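Local coordinates for protein probable enoyl-CoA hydratase/isomerase (PDB 5YLO) that probably acts as a Delta3,Delta2-enoyl-CoA isomerase of the crotonase family, shifting double bonds of unsaturated fatty acyl-CoAs for their breakdown by beta-oxidation, at residues 95-100 and 149-154. Sequence-based numbering, arbitrary orientation.
Sequences RLHALD and SWHLPR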
ATOM      1  N   ARG A  95      -1.019  21.027   7.929  1.00 40.91           N
ATOM      2  CA  ARG A  95      -2.273  21.697   7.558  1.00 42.08           C
ATOM      3  C   ARG A  95      -2.755  21.403   6.132  1.00 46.39           C
ATOM      4  O   ARG A  95      -3.940  21.152   5.911  1.00 55.21           O
ATOM      5  CB  ARG A  95      -2.148  23.208   7.763  1.00 44.18           C
ATOM      6  CG  ARG A  95      -3.377  23.995   7.337  1.00 51.45           C
ATOM      7  CD  ARG A  95      -3.196  25.483   7.590  1.00 69.25           C
ATOM      8  NE  ARG A  95      -3.008  25.777   9.008  1.00 82.50           N
ATOM      9  CZ  ARG A  95      -4.001  26.034   9.855  1.00 91.81           C
ATOM     10  NH1 ARG A  95      -3.737  26.291  11.129  1.00 84.25           N
ATOM     11  NH2 ARG A  95      -5.255  26.035   9.428  1.00100.19           N
ATOM     12  N   LEU A  96      -1.833  21.437   5.174  1.00 46.51           N
ATOM     13  CA  LEU A  96      -2.150  21.135   3.782  1.00 43.69           C
ATOM     14  C   LEU A  96      -2.597  19.687   3.633  1.00 36.57           C
ATOM     15  O   LEU A  96      -3.560  19.392   2.917  1.00 41.98           O
ATOM     16  CB  LEU A  96      -0.946  21.414   2.883  1.00 43.58           C
ATOM     17  CG  LEU A  96      -1.176  21.145   1.395  1.00 46.33           C
ATOM     18  CD1 LEU A  96      -2.291  22.031   0.856  1.00 48.58           C
ATOM     19  CD2 LEU A  96       0.109  21.350   0.608  1.00 44.21           C
ATOM     20  N   HIS A  97      -1.905  18.772   4.313  1.00 34.53           N
ATOM     21  CA  HIS A  97      -2.227  17.355   4.205  1.00 34.13           C
ATOM     22  C   HIS A  97      -3.616  17.054   4.754  1.00 37.26           C
ATOM     23  O   HIS A  97      -4.325  16.191   4.225  1.00 40.50           O
ATOM     24  CB  HIS A  97      -1.160  16.538   4.934  1.00 42.27           C
ATOM     25  CG  HIS A  97      -1.559  15.125   5.221  1.00 40.97           C
ATOM     26  ND1 HIS A  97      -1.752  14.652   6.501  1.00 43.35           N
ATOM     27  CD2 HIS A  97      -1.793  14.079   4.393  1.00 40.56           C
ATOM     28  CE1 HIS A  97      -2.093  13.377   6.450  1.00 47.83           C
ATOM     29  NE2 HIS A  97      -2.126  13.004   5.183  1.00 48.23           N
ATOM     30  N   ALA A  98      -4.024  17.760   5.808  1.00 46.30           N
ATOM     31  CA  ALA A  98      -5.307  17.539   6.464  1.00 47.16           C
ATOM     32  C   ALA A  98      -6.355  18.582   6.091  1.00 45.71           C
ATOM     33  O   ALA A  98      -7.376  18.686   6.777  1.00 46.30           O
ATOM     34  CB  ALA A  98      -5.119  17.512   7.981  1.00 43.88           C
ATOM     35  N   LEU A  99      -6.130  19.343   5.021  1.00 41.58           N
ATOM     36  CA  LEU A  99      -7.039  20.419   4.646  1.00 42.82           C
ATOM     37  C   LEU A  99      -8.422  19.870   4.310  1.00 52.78           C
ATOM     38  O   LEU A  99      -8.555  18.815   3.687  1.00 46.06           O
ATOM     39  CB  LEU A  99      -6.473  21.183   3.451  1.00 43.77           C
ATOM     40  CG  LEU A  99      -7.048  22.573   3.191  1.00 53.34           C
ATOM     41  CD1 LEU A  99      -6.313  23.609   4.030  1.00 53.09           C
ATOM     42  CD2 LEU A  99      -6.979  22.915   1.713  1.00 50.61           C
ATOM     43  N   ASP A 100      -9.461  20.603   4.716  1.00 61.52           N
ATOM     44  CA  ASP A 100     -10.832  20.120   4.589  1.00 61.90           C
ATOM     45  C   ASP A 100     -11.420  20.300   3.193  1.00 63.95           C
ATOM     46  O   ASP A 100     -12.559  19.877   2.965  1.00 76.27           O
ATOM     47  CB  ASP A 100     -11.735  20.814   5.610  1.00 65.22           C
ATOM     48  CG  ASP A 100     -11.588  20.238   7.003  1.00 74.99           C
ATOM     49  OD1 ASP A 100     -11.123  19.085   7.129  1.00 76.78           O
ATOM     50  OD2 ASP A 100     -11.947  20.940   7.974  1.00 75.32           O
ATOM     51  N   SER A 149       9.879  10.297   3.930  1.00 53.46           N
ATOM     52  CA  SER A 149       9.850   8.961   4.516  1.00 48.48           C
ATOM     53  C   SER A 149       8.462   8.571   5.001  1.00 45.44           C
ATOM     54  O   SER A 149       8.219   7.390   5.269  1.00 49.41           O
ATOM     55  CB  SER A 149      10.844   8.870   5.674  1.00 42.52           C
ATOM     56  OG  SER A 149      10.421   9.678   6.759  1.00 51.41           O
ATOM     57  N   TRP A 150       7.547   9.531   5.120  1.00 33.16           N
ATOM     58  CA  TRP A 150       6.172   9.218   5.475  1.00 33.33           C
ATOM     59  C   TRP A 150       5.288   9.076   4.245  1.00 33.03           C
ATOM     60  O   TRP A 150       4.489   8.138   4.163  1.00 33.19           O
ATOM     61  CB  TRP A 150       5.609  10.296   6.404  1.00 34.06           C
ATOM     62  CG  TRP A 150       4.315   9.911   7.069  1.00 34.79           C
ATOM     63  CD1 TRP A 150       4.164   9.314   8.291  1.00 35.61           C
ATOM     64  CD2 TRP A 150       2.994  10.099   6.550  1.00 35.12           C
ATOM     65  NE1 TRP A 150       2.831   9.118   8.561  1.00 36.52           N
ATOM     66  CE2 TRP A 150       2.092   9.591   7.508  1.00 36.24           C
ATOM     67  CE3 TRP A 150       2.484  10.646   5.368  1.00 34.83           C
ATOM     68  CZ2 TRP A 150       0.711   9.616   7.321  1.00 37.16           C
ATOM     69  CZ3 TRP A 150       1.113  10.667   5.183  1.00 35.63           C
ATOM     70  CH2 TRP A 150       0.242  10.157   6.155  1.00 36.81           C
ATOM     71  N   HIS A 151       5.431   9.981   3.275  1.00 37.31           N
ATOM     72  CA  HIS A 151       4.593   9.952   2.081  1.00 35.97           C
ATOM     73  C   HIS A 151       5.025   8.862   1.109  1.00 42.72           C
ATOM     74  O   HIS A 151       4.200   8.058   0.662  1.00 32.84           O
ATOM     75  CB  HIS A 151       4.631  11.312   1.381  1.00 33.66           C
ATOM     76  CG  HIS A 151       3.810  12.365   2.055  1.00 39.12           C
ATOM     77  ND1 HIS A 151       2.433  12.324   2.086  1.00 38.82           N
ATOM     78  CD2 HIS A 151       4.168  13.493   2.713  1.00 35.01           C
ATOM     79  CE1 HIS A 151       1.978  13.377   2.739  1.00 39.46           C
ATOM     80  NE2 HIS A 151       3.010  14.102   3.131  1.00 39.70           N
ATOM     81  N   LEU A 152       6.317   8.825   0.774  1.00 36.01           N
ATOM     82  CA  LEU A 152       6.780   7.994  -0.336  1.00 34.85           C
ATOM     83  C   LEU A 152       6.467   6.512  -0.167  1.00 32.87           C
ATOM     84  O   LEU A 152       5.990   5.896  -1.137  1.00 33.29           O
ATOM     85  CB  LEU A 152       8.278   8.225  -0.560  1.00 37.91           C
ATOM     86  CG  LEU A 152       8.669   9.600  -1.098  1.00 33.35           C
ATOM     87  CD1 LEU A 152      10.171   9.675  -1.327  1.00 34.07           C
ATOM     88  CD2 LEU A 152       7.907   9.899  -2.380  1.00 33.65           C
ATOM     89  N   PRO A 153       6.704   5.876   0.986  1.00 35.25           N
ATOM     90  CA  PRO A 153       6.342   4.451   1.094  1.00 38.93           C
ATOM     91  C   PRO A 153       4.849   4.199   0.969  1.00 38.03           C
ATOM     92  O   PRO A 153       4.445   3.127   0.500  1.00 40.80           O
ATOM     93  CB  PRO A 153       6.870   4.057   2.482  1.00 36.59           C
ATOM     94  CG  PRO A 153       6.913   5.337   3.242  1.00 40.71           C
ATOM     95  CD  PRO A 153       7.321   6.368   2.232  1.00 40.11           C
ATOM     96  N   ARG A 154       4.015   5.163   1.368  1.00 33.45           N
ATOM     97  CA  ARG A 154       2.571   4.978   1.284  1.00 34.13           C
ATOM     98  C   ARG A 154       2.068   5.085  -0.151  1.00 34.43           C
ATOM     99  O   ARG A 154       1.094   4.417  -0.515  1.00 36.88           O
ATOM    100  CB  ARG A 154       1.865   5.995   2.180  1.00 34.27           C
ATOM    101  CG  ARG A 154       2.003   5.700   3.663  1.00 34.58           C
ATOM    102  CD  ARG A 154       1.489   6.842   4.522  1.00 34.97           C
ATOM    103  NE  ARG A 154       1.290   6.406   5.900  1.00 35.85           N
ATOM    104  CZ  ARG A 154       2.248   6.363   6.820  1.00 35.71           C
ATOM    105  NH1 ARG A 154       3.485   6.740   6.518  1.00 34.73           N
ATOM    106  NH2 ARG A 154       1.968   5.942   8.046  1.00 36.82           N
TER
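Trp150 meets His97 with the far corner of its indole: CH2 lies 3.8 Å from His97 NE2. The two rings form an offset edge-to-face pair with the planes at 75°. With CG anti to the backbone N (chi1 -167°), the indole reaches across to the other helix. Trp150 NE1 gives its hydrogen to Arg223 O of the second subunit. His151 comes next and meets the same imidazole edge-on, His97 CD2 lying near the plane of its ring and 4.2 Å from His151 CE1; this too is an offset edge-to-face pair, planes at 78°. Trp150 CE3 lies over one face of the His151 ring, toward its rim, closing a three-ring aromatic cluster. Neither pair involves a hydrogen bond; contact between rings is all that joins the segments here. Arg154, one turn on from Trp150, lays its guanidinium over the indole, its centre above CE2, while NH1 donates to Trp150 O at 2.9 Å, which helps hold the guanidinium there. His97 is the last residue of helix 85-97 and also packs on Leu225 of the second subunit, whereas His151 turns inward, from helix 146-156 onto Leu120 of helix 114-120. The cluster thus bridges two helices of the crotonase fold beside a subunit interface.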